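Local coordinates for protein beta-glucoside phosphorylase BglX (PDB 5VQE) that probably cleaves beta-glucosides by phosphorolysis, passing the glucosyl unit to phosphate, as a phosphorylase of glycoside hydrolase family 3, at residues 130-139 / 372-383; 205-216 / 241-251. One frame throughout, in Å; residues are numbered along the deposited sequence.

Interaction 1. Residues 130-139 / 372-383; sequences EVCASEGSAV and MERIQSKKHKKW
E135 and H380 reach for each other from opposite directions, and their meeting illustrates how one buried carboxylate can organise a whole loop-to-helix junction. The histidine donates ND1-H to E135 OE2 over 2.8 Å (165° at the hydrogen), close to its own ring plane; it meets the oxygen on the anti side, somewhat out of the carboxylate plane. The backbone N of Q376 reaches the same OE2 from the other face of the carboxylate, 3.1 Å away, so a turn running from R374 to S377 is tied to helix 122-138 at its third residue. T108 OG1 is a further partner of OE2. Rotation of the imidazole is limited by V131 CG2 over one face (3.8 Å to H380 CG) and S377 OG over the other, both toward the rim, and a water joins NE2 to S134 OG. V131 CG2 also touches the rim of the W383 ring (3.6 Å to CE3). With an alanine in place of E135, H380 ND1, the amide of Q376 and T108 would probably lose their common partner, and the imidazole would be freer to turn.

R374 is covered almost as much as E135. Its chain bends at chi3 (-65°), which lays the guanidinium edge-on against the peptide of S134: NH1 donates to S134 O over 3.0 Å, on an in-plane lone pair, while NE adds a weak bond to S134 OG at 2.9 Å. W186 touches both side chains.

Beyond this polar band, I375 CD1 and M372 SD converge on V139 CG1, the former at 3.9 Å. The junction thus combines directed polar bonds with apolar fit. Its three partners would probably keep E135 ionised despite its burial, and a carboxylate so near could also favour a protonated H380.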
loop_
_atom_site.group_PDB
_atom_site.type_symbol
_atom_site.label_atom_id
_atom_site.label_comp_id
_atom_site.label_asym_id
_atom_site.label_seq_id
_atom_site.Cartn_x
_atom_site.Cartn_y
_atom_site.Cartn_z
ATOM N N GLU A 130 -8.045 12.096 -1.892
ATOM C CA GLU A 130 -9.319 12.408 -2.533
ATOM C C GLU A 130 -9.614 11.451 -3.681
ATOM O O GLU A 130 -10.740 10.965 -3.818
ATOM C CB GLU A 130 -9.335 13.858 -3.034
ATOM C CG GLU A 130 -9.536 14.878 -1.948
ATOM C CD GLU A 130 -10.267 16.125 -2.433
ATOM O OE1 GLU A 130 -11.344 15.990 -3.044
ATOM O OE2 GLU A 130 -9.772 17.239 -2.185
ATOM N N VAL A 131 -8.626 11.173 -4.533
ATOM C CA VAL A 131 -8.883 10.266 -5.652
ATOM C C VAL A 131 -9.247 8.886 -5.132
ATOM O O VAL A 131 -10.201 8.255 -5.600
ATOM C CB VAL A 131 -7.679 10.198 -6.607
ATOM C CG1 VAL A 131 -7.948 9.187 -7.728
ATOM C CG2 VAL A 131 -7.390 11.564 -7.191
ATOM N N CYS A 132 -8.484 8.390 -4.157
ATOM C CA CYS A 132 -8.765 7.066 -3.616
ATOM C C CYS A 132 -10.189 6.992 -3.083
ATOM O O CYS A 132 -10.949 6.075 -3.417
ATOM C CB CYS A 132 -7.778 6.724 -2.503
ATOM S SG CYS A 132 -6.036 6.628 -2.987
ATOM N N ALA A 133 -10.561 7.946 -2.239
ATOM C CA ALA A 133 -11.851 7.899 -1.573
ATOM C C ALA A 133 -12.978 8.299 -2.515
ATOM O O ALA A 133 -14.075 7.725 -2.456
ATOM C CB ALA A 133 -11.822 8.798 -0.340
ATOM N N SER A 134 -12.731 9.277 -3.388
ATOM C CA SER A 134 -13.751 9.682 -4.348
ATOM C C SER A 134 -14.121 8.526 -5.265
ATOM O O SER A 134 -15.306 8.217 -5.451
ATOM C CB SER A 134 -13.266 10.881 -5.161
ATOM O OG SER A 134 -14.241 11.249 -6.114
ATOM N N GLU A 135 -13.118 7.868 -5.849
ATOM C CA GLU A 135 -13.399 6.769 -6.771
ATOM C C GLU A 135 -13.870 5.528 -6.023
ATOM O O GLU A 135 -14.800 4.843 -6.465
ATOM C CB GLU A 135 -12.155 6.492 -7.617
ATOM C CG GLU A 135 -11.740 7.730 -8.420
ATOM C CD GLU A 135 -10.765 7.442 -9.535
ATOM O OE1 GLU A 135 -10.212 6.323 -9.575
ATOM O OE2 GLU A 135 -10.561 8.341 -10.384
ATOM N N GLY A 136 -13.278 5.248 -4.862
ATOM C CA GLY A 136 -13.733 4.118 -4.070
ATOM C C GLY A 136 -15.171 4.266 -3.607
ATOM O O GLY A 136 -15.968 3.334 -3.715
ATOM N N SER A 137 -15.524 5.440 -3.080
ATOM C CA SER A 137 -16.868 5.606 -2.530
ATOM C C SER A 137 -17.930 5.534 -3.617
ATOM O O SER A 137 -19.070 5.151 -3.336
ATOM C CB SER A 137 -16.987 6.925 -1.756
ATOM O OG SER A 137 -16.774 8.069 -2.570
ATOM N N ALA A 138 -17.579 5.881 -4.858
ATOM C CA ALA A 138 -18.543 5.786 -5.951
ATOM C C ALA A 138 -19.058 4.365 -6.133
ATOM O O ALA A 138 -20.200 4.167 -6.568
ATOM C CB ALA A 138 -17.911 6.275 -7.251
ATOM N N VAL A 139 -18.230 3.365 -5.836
ATOM C CA VAL A 139 -18.620 1.979 -6.031
ATOM C C VAL A 139 -18.984 1.291 -4.728
ATOM O O VAL A 139 -19.259 0.084 -4.734
ATOM C CB VAL A 139 -17.514 1.191 -6.767
ATOM C CG1 VAL A 139 -17.114 1.899 -8.052
ATOM C CG2 VAL A 139 -16.297 0.963 -5.880
ATOM N N MET A 372 -20.313 7.603 -10.473
ATOM C CA MET A 372 -19.317 6.864 -11.238
ATOM C C MET A 372 -18.547 7.756 -12.197
ATOM O O MET A 372 -17.438 7.391 -12.606
ATOM C CB MET A 372 -19.988 5.741 -12.029
ATOM C CG MET A 372 -20.733 4.738 -11.176
ATOM S SD MET A 372 -19.610 3.711 -10.234
ATOM C CE MET A 372 -19.123 2.533 -11.489
ATOM N N GLU A 373 -19.110 8.906 -12.574
ATOM C CA GLU A 373 -18.423 9.814 -13.484
ATOM C C GLU A 373 -17.176 10.427 -12.869
ATOM O O GLU A 373 -16.365 10.999 -13.600
ATOM C CB GLU A 373 -19.371 10.931 -13.938
ATOM C CG GLU A 373 -20.551 10.421 -14.760
ATOM C CD GLU A 373 -21.490 11.526 -15.211
ATOM O OE1 GLU A 373 -21.032 12.678 -15.392
ATOM O OE2 GLU A 373 -22.694 11.242 -15.384
ATOM N N ARG A 374 -17.002 10.326 -11.550
ATOM C CA ARG A 374 -15.776 10.804 -10.924
ATOM C C ARG A 374 -14.587 9.922 -11.255
ATOM O O ARG A 374 -13.443 10.378 -11.150
ATOM C CB ARG A 374 -15.938 10.865 -9.404
ATOM C CG ARG A 374 -17.116 11.681 -8.934
ATOM C CD ARG A 374 -17.015 11.982 -7.456
ATOM N NE ARG A 374 -17.086 10.793 -6.604
ATOM C CZ ARG A 374 -18.175 10.361 -5.971
ATOM N NH1 ARG A 374 -18.108 9.278 -5.196
ATOM N NH2 ARG A 374 -19.325 11.011 -6.082
ATOM N N ILE A 375 -14.829 8.663 -11.614
ATOM C CA ILE A 375 -13.741 7.729 -11.863
ATOM C C ILE A 375 -13.099 8.062 -13.201
ATOM O O ILE A 375 -13.790 8.201 -14.219
ATOM C CB ILE A 375 -14.255 6.282 -11.829
ATOM C CG1 ILE A 375 -14.956 6.011 -10.492
ATOM C CG2 ILE A 375 -13.104 5.318 -12.025
ATOM C CD1 ILE A 375 -15.608 4.640 -10.378
ATOM N N GLN A 376 -11.770 8.196 -13.200
ATOM C CA GLN A 376 -11.006 8.657 -14.361
ATOM C C GLN A 376 -11.504 10.011 -14.852
ATOM O O GLN A 376 -11.452 10.313 -16.047
ATOM C CB GLN A 376 -11.031 7.626 -15.494
ATOM C CG GLN A 376 -10.179 6.399 -15.214
ATOM C CD GLN A 376 -9.955 5.548 -16.449
ATOM O OE1 GLN A 376 -9.357 5.997 -17.427
ATOM N NE2 GLN A 376 -10.436 4.314 -16.412
ATOM N N SER A 377 -11.965 10.848 -13.929
ATOM C CA SER A 377 -12.411 12.183 -14.285
ATOM C C SER A 377 -11.226 13.055 -14.697
ATOM O O SER A 377 -10.062 12.774 -14.382
ATOM C CB SER A 377 -13.150 12.828 -13.113
ATOM O OG SER A 377 -12.271 13.052 -12.027
ATOM N N LYS A 378 -11.537 14.138 -15.414
ATOM C CA LYS A 378 -10.486 15.043 -15.863
ATOM C C LYS A 378 -9.718 15.612 -14.676
ATOM O O LYS A 378 -8.488 15.733 -14.724
ATOM C CB LYS A 378 -11.084 16.171 -16.712
ATOM N N LYS A 379 -10.428 15.955 -13.600
ATOM C CA LYS A 379 -9.780 16.470 -12.396
ATOM C C LYS A 379 -8.738 15.486 -11.871
ATOM O O LYS A 379 -7.608 15.871 -11.547
ATOM C CB LYS A 379 -10.845 16.759 -11.329
ATOM C CG LYS A 379 -10.327 17.319 -10.013
ATOM C CD LYS A 379 -11.425 17.288 -8.933
ATOM C CE LYS A 379 -11.415 18.553 -8.085
ATOM N NZ LYS A 379 -12.004 18.360 -6.723
ATOM N N HIS A 380 -9.101 14.205 -11.780
ATOM C CA HIS A 380 -8.184 13.219 -11.221
ATOM C C HIS A 380 -6.985 12.998 -12.134
ATOM O O HIS A 380 -5.847 12.905 -11.659
ATOM C CB HIS A 380 -8.920 11.908 -10.969
ATOM C CG HIS A 380 -9.983 12.013 -9.920
ATOM N ND1 HIS A 380 -10.823 10.969 -9.600
ATOM C CD2 HIS A 380 -10.337 13.042 -9.115
ATOM C CE1 HIS A 380 -11.652 11.353 -8.645
ATOM N NE2 HIS A 380 -11.377 12.605 -8.333
ATOM N N LYS A 381 -7.216 12.923 -13.448
ATOM C CA LYS A 381 -6.107 12.775 -14.384
ATOM C C LYS A 381 -5.184 13.981 -14.323
ATOM O O LYS A 381 -3.959 13.845 -14.425
ATOM C CB LYS A 381 -6.643 12.577 -15.800
ATOM C CG LYS A 381 -7.500 11.327 -15.971
ATOM N N LYS A 382 -5.760 15.175 -14.142
ATOM C CA LYS A 382 -4.968 16.393 -14.031
ATOM C C LYS A 382 -4.050 16.355 -12.813
ATOM O O LYS A 382 -2.877 16.734 -12.897
ATOM C CB LYS A 382 -5.904 17.600 -13.962
ATOM C CG LYS A 382 -5.212 18.938 -13.771
ATOM C CD LYS A 382 -6.219 20.092 -13.825
ATOM N N TRP A 383 -4.568 15.910 -11.669
ATOM C CA TRP A 383 -3.739 15.805 -10.471
ATOM C C TRP A 383 -2.592 14.824 -10.674
ATOM O O TRP A 383 -1.482 15.049 -10.183
ATOM C CB TRP A 383 -4.591 15.374 -9.277
ATOM C CG TRP A 383 -5.450 16.451 -8.699
ATOM C CD1 TRP A 383 -5.290 17.794 -8.843
ATOM C CD2 TRP A 383 -6.611 16.270 -7.874
ATOM N NE1 TRP A 383 -6.280 18.465 -8.160
ATOM C CE2 TRP A 383 -7.101 17.550 -7.558
ATOM C CE3 TRP A 383 -7.282 15.150 -7.380
ATOM C CZ2 TRP A 383 -8.228 17.740 -6.767
ATOM C CZ3 TRP A 383 -8.392 15.337 -6.598
ATOM C CH2 TRP A 383 -8.862 16.624 -6.299
HETATM O O HOH W 1 -10.121 19.146 -3.881
HETATM O O HOH W 2 -13.590 13.757 -6.938
#

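Interaction 2. Residues 205-216 / 241-251; sequences QHLMSSVNNLSA and AHIRQPNVTRM
A241 sets its methyl 3.5 Å from Q205 OE1, and the next residue takes that oxygen for its backbone: H242 N donates to Q205 OE1 over 2.9 Å. This bond probably helps to position the side chain of a residue in the sugar pocket, about 3 Å from the bound 2-deoxy-2-fluoroglucose. H242 is the centre of an inverse gamma turn, its ring held by S265 and the carbonyl of A289. I243 then packs CG1 against S210 OG. V211 and R244 form a short parallel bridge, with R244 N bonded to S210 O and R244 O to N212 N. The arginine reaches back to S209, just before the partner strand: a kink at the CG-CD bond (chi3 -76°) brings NH2 to S209 O at 2.8 Å, nearly straight (172°) and in the guanidinium plane, with V211 CG2 over one face of the guanidinium.

Q245 works with both ends of its amide. OE1 caps the following helix by accepting from V248 N at 2.8 Å, while NE2 donates to N212 OD1 and, at 2.9 Å, to L214 O. N247 ND2 reaches L214 O from the opposite face of that carbonyl, also at 2.9 Å. V248 and M251 finish against A216.

The contact thus joins the two strands of a beta-alpha-beta unit whose connecting helix, 216-232, lays W219 on N212 and Q245; helix 268-278 covers V248 and M251, and strands 191-195 and 284-287 flank strand 237-244.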
loop_
_atom_site.group_PDB
_atom_site.type_symbol
_atom_site.label_atom_id
_atom_site.label_comp_id
_atom_site.label_asym_id
_atom_site.label_seq_id
_atom_site.Cartn_x
_atom_site.Cartn_y
_atom_site.Cartn_z
ATOM N N GLN A 205 7.051 -9.670 5.579
ATOM C CA GLN A 205 6.160 -10.371 6.502
ATOM C C GLN A 205 5.187 -11.302 5.792
ATOM O O GLN A 205 4.548 -12.137 6.457
ATOM C CB GLN A 205 5.377 -9.373 7.364
ATOM C CG GLN A 205 4.782 -8.195 6.598
ATOM C CD GLN A 205 3.500 -7.672 7.210
ATOM O OE1 GLN A 205 2.897 -8.303 8.091
ATOM N NE2 GLN A 205 3.073 -6.499 6.745
ATOM N N HIS A 206 5.049 -11.168 4.469
ATOM C CA HIS A 206 4.321 -12.157 3.683
ATOM C C HIS A 206 4.980 -13.530 3.768
ATOM O O HIS A 206 4.299 -14.551 3.619
ATOM C CB HIS A 206 4.235 -11.721 2.215
ATOM C CG HIS A 206 3.404 -10.494 1.986
ATOM N ND1 HIS A 206 3.857 -9.222 2.259
ATOM C CD2 HIS A 206 2.157 -10.347 1.481
ATOM C CE1 HIS A 206 2.913 -8.346 1.957
ATOM N NE2 HIS A 206 1.868 -9.004 1.490
ATOM N N LEU A 207 6.292 -13.574 4.014
ATOM C CA LEU A 207 7.079 -14.802 3.941
ATOM C C LEU A 207 7.639 -15.251 5.284
ATOM O O LEU A 207 8.251 -16.324 5.355
ATOM C CB LEU A 207 8.238 -14.621 2.955
ATOM C CG LEU A 207 7.823 -14.388 1.500
ATOM C CD1 LEU A 207 9.029 -14.054 0.652
ATOM C CD2 LEU A 207 7.098 -15.607 0.931
ATOM N N MET A 208 7.449 -14.469 6.344
ATOM C CA MET A 208 8.009 -14.765 7.659
ATOM C C MET A 208 7.506 -13.679 8.603
ATOM O O MET A 208 6.859 -12.723 8.171
ATOM C CB MET A 208 9.531 -14.797 7.605
ATOM C CG MET A 208 10.118 -13.566 6.922
ATOM S SD MET A 208 11.878 -13.386 7.216
ATOM C CE MET A 208 11.819 -12.943 8.952
ATOM N N SER A 209 7.786 -13.837 9.898
ATOM C CA SER A 209 7.523 -12.760 10.853
ATOM C C SER A 209 8.760 -11.866 10.909
ATOM O O SER A 209 9.745 -12.183 11.582
ATOM C CB SER A 209 7.162 -13.310 12.227
ATOM O OG SER A 209 6.928 -12.239 13.129
ATOM N N SER A 210 8.711 -10.742 10.195
ATOM C CA SER A 210 9.843 -9.832 10.159
ATOM C C SER A 210 9.934 -9.064 11.480
ATOM O O SER A 210 9.014 -9.075 12.303
ATOM C CB SER A 210 9.732 -8.896 8.955
ATOM O OG SER A 210 8.595 -8.060 9.035
ATOM N N VAL A 211 11.076 -8.417 11.700
ATOM C CA VAL A 211 11.448 -7.944 13.032
ATOM C C VAL A 211 11.882 -6.488 12.960
ATOM O O VAL A 211 12.837 -6.149 12.247
ATOM C CB VAL A 211 12.560 -8.808 13.650
ATOM C CG1 VAL A 211 12.848 -8.380 15.083
ATOM C CG2 VAL A 211 12.159 -10.267 13.619
ATOM N N ASN A 212 11.185 -5.631 13.706
ATOM C CA ASN A 212 11.607 -4.258 13.979
ATOM C C ASN A 212 12.486 -4.317 15.227
ATOM O O ASN A 212 11.991 -4.483 16.343
ATOM C CB ASN A 212 10.377 -3.369 14.159
ATOM C CG ASN A 212 10.715 -1.909 14.364
ATOM O OD1 ASN A 212 11.673 -1.565 15.053
ATOM N ND2 ASN A 212 9.908 -1.032 13.769
ATOM N N ASN A 213 13.806 -4.228 15.040
ATOM C CA ASN A 213 14.758 -4.505 16.110
ATOM C C ASN A 213 15.372 -3.238 16.701
ATOM O O ASN A 213 16.408 -3.307 17.378
ATOM C CB ASN A 213 15.851 -5.451 15.609
ATOM C CG ASN A 213 16.766 -4.810 14.590
ATOM O OD1 ASN A 213 16.336 -4.008 13.762
ATOM N ND2 ASN A 213 18.045 -5.162 14.646
ATOM N N LEU A 214 14.761 -2.086 16.457
ATOM C CA LEU A 214 15.176 -0.873 17.145
ATOM C C LEU A 214 15.079 -1.081 18.654
ATOM O O LEU A 214 14.298 -1.902 19.145
ATOM C CB LEU A 214 14.304 0.309 16.711
ATOM C CG LEU A 214 14.344 0.709 15.228
ATOM C CD1 LEU A 214 13.382 1.871 14.963
ATOM C CD2 LEU A 214 15.756 1.089 14.791
ATOM N N SER A 215 15.903 -0.349 19.395
ATOM C CA SER A 215 15.715 -0.277 20.831
ATOM C C SER A 215 14.338 0.302 21.126
ATOM O O SER A 215 13.713 0.945 20.278
ATOM C CB SER A 215 16.797 0.582 21.471
ATOM O OG SER A 215 16.596 1.946 21.163
ATOM N N ALA A 216 13.851 0.051 22.339
ATOM C CA ALA A 216 12.563 0.616 22.727
ATOM C C ALA A 216 12.572 2.130 22.573
ATOM O O ALA A 216 11.627 2.709 22.023
ATOM C CB ALA A 216 12.219 0.222 24.159
ATOM N N ALA A 241 0.146 -5.771 12.099
ATOM C CA ALA A 241 0.721 -6.653 11.100
ATOM C C ALA A 241 1.605 -7.698 11.762
ATOM O O ALA A 241 1.739 -7.757 12.984
ATOM C CB ALA A 241 1.490 -5.840 10.059
ATOM N N HIS A 242 2.217 -8.534 10.930
ATOM C CA HIS A 242 2.910 -9.724 11.410
ATOM C C HIS A 242 4.390 -9.438 11.620
ATOM O O HIS A 242 5.278 -10.151 11.155
ATOM C CB HIS A 242 2.680 -10.864 10.432
ATOM C CG HIS A 242 1.266 -10.950 9.957
ATOM N ND1 HIS A 242 0.192 -10.935 10.820
ATOM C CD2 HIS A 242 0.745 -11.021 8.707
ATOM C CE1 HIS A 242 -0.930 -11.002 10.124
ATOM N NE2 HIS A 242 -0.622 -11.052 8.839
ATOM N N ILE A 243 4.631 -8.344 12.335
ATOM C CA ILE A 243 5.958 -7.800 12.584
ATOM C C ILE A 243 6.174 -7.791 14.090
ATOM O O ILE A 243 5.303 -7.342 14.841
ATOM C CB ILE A 243 6.099 -6.377 12.009
ATOM C CG1 ILE A 243 5.838 -6.364 10.495
ATOM C CG2 ILE A 243 7.459 -5.806 12.330
ATOM C CD1 ILE A 243 5.634 -4.981 9.914
ATOM N N ARG A 244 7.331 -8.270 14.528
ATOM C CA ARG A 244 7.688 -8.230 15.942
ATOM C C ARG A 244 8.468 -6.961 16.269
ATOM O O ARG A 244 9.162 -6.399 15.415
ATOM C CB ARG A 244 8.524 -9.453 16.324
ATOM C CG ARG A 244 7.702 -10.712 16.481
ATOM C CD ARG A 244 8.571 -11.947 16.587
ATOM N NE ARG A 244 9.105 -12.342 15.294
ATOM C CZ ARG A 244 9.958 -13.346 15.115
ATOM N NH1 ARG A 244 10.378 -14.062 16.153
ATOM N NH2 ARG A 244 10.391 -13.639 13.896
ATOM N N GLN A 245 8.336 -6.510 17.520
ATOM C CA GLN A 245 9.188 -5.461 18.088
ATOM C C GLN A 245 9.633 -5.990 19.444
ATOM O O GLN A 245 9.044 -5.663 20.486
ATOM C CB GLN A 245 8.466 -4.120 18.208
ATOM C CG GLN A 245 9.327 -2.911 17.857
ATOM C CD GLN A 245 10.667 -2.881 18.596
ATOM O OE1 GLN A 245 10.828 -3.518 19.640
ATOM N NE2 GLN A 245 11.628 -2.118 18.061
ATOM N N PRO A 246 10.641 -6.859 19.462
ATOM C CA PRO A 246 10.990 -7.531 20.726
ATOM C C PRO A 246 11.385 -6.573 21.831
ATOM O O PRO A 246 11.062 -6.816 23.001
ATOM C CB PRO A 246 12.148 -8.456 20.321
ATOM C CG PRO A 246 12.610 -7.979 18.991
ATOM C CD PRO A 246 11.430 -7.362 18.329
ATOM N N ASN A 247 12.061 -5.473 21.498
ATOM C CA ASN A 247 12.575 -4.584 22.538
ATOM C C ASN A 247 11.459 -3.770 23.171
ATOM O O ASN A 247 11.476 -3.516 24.382
ATOM C CB ASN A 247 13.661 -3.680 21.954
ATOM C CG ASN A 247 14.922 -4.450 21.609
ATOM O OD1 ASN A 247 15.340 -5.327 22.358
ATOM N ND2 ASN A 247 15.520 -4.144 20.465
ATOM N N VAL A 248 10.477 -3.354 22.373
ATOM C CA VAL A 248 9.296 -2.708 22.938
ATOM C C VAL A 248 8.496 -3.712 23.750
ATOM O O VAL A 248 7.973 -3.390 24.825
ATOM C CB VAL A 248 8.447 -2.078 21.819
ATOM C CG1 VAL A 248 7.106 -1.581 22.354
ATOM C CG2 VAL A 248 9.215 -0.931 21.165
ATOM N N THR A 249 8.385 -4.944 23.250
ATOM C CA THR A 249 7.666 -5.978 23.985
ATOM C C THR A 249 8.289 -6.196 25.358
ATOM O O THR A 249 7.580 -6.247 26.369
ATOM C CB THR A 249 7.652 -7.271 23.175
ATOM O OG1 THR A 249 6.927 -7.046 21.961
ATOM C CG2 THR A 249 6.986 -8.405 23.956
ATOM N N ARG A 250 9.623 -6.296 25.418
ATOM C CA ARG A 250 10.291 -6.488 26.706
ATOM C C ARG A 250 10.173 -5.265 27.605
ATOM O O ARG A 250 10.208 -5.403 28.833
ATOM C CB ARG A 250 11.766 -6.825 26.515
ATOM C CG ARG A 250 12.002 -8.207 25.978
ATOM C CD ARG A 250 13.453 -8.634 26.126
ATOM N NE ARG A 250 13.755 -9.695 25.175
ATOM C CZ ARG A 250 14.218 -9.499 23.943
ATOM N NH1 ARG A 250 14.471 -8.275 23.503
ATOM N NH2 ARG A 250 14.446 -10.540 23.150
ATOM N N MET A 251 10.065 -4.064 27.030
ATOM C CA MET A 251 9.834 -2.884 27.857
ATOM C C MET A 251 8.524 -3.017 28.614
ATOM O O MET A 251 8.453 -2.709 29.810
ATOM C CB MET A 251 9.830 -1.616 26.999
ATOM C CG MET A 251 9.478 -0.331 27.764
ATOM S SD MET A 251 9.254 1.102 26.696
ATOM C CE MET A 251 7.585 0.810 26.142
#

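Overall arrangement
The two contacts share no secondary-structure element and lie on opposite sides of the chain's centre, their own centres about 37 Å apart and their nearest atoms about 18 Å. Along the sequence, interaction 2 is nested within the loop that interaction 1 closes. Both are partly buried. Interaction 1 joins helix 122-138 to a turn and the helix start that follow much later in the chain, and side chains carry it, with a carboxylate at its heart. Interaction 2, larger in area, is local: a short backbone pairing is extended by amide, serine and arginine side chains, mostly bonded to backbone carbonyls, and one end reaches the sugar pocket while the other lies among helices.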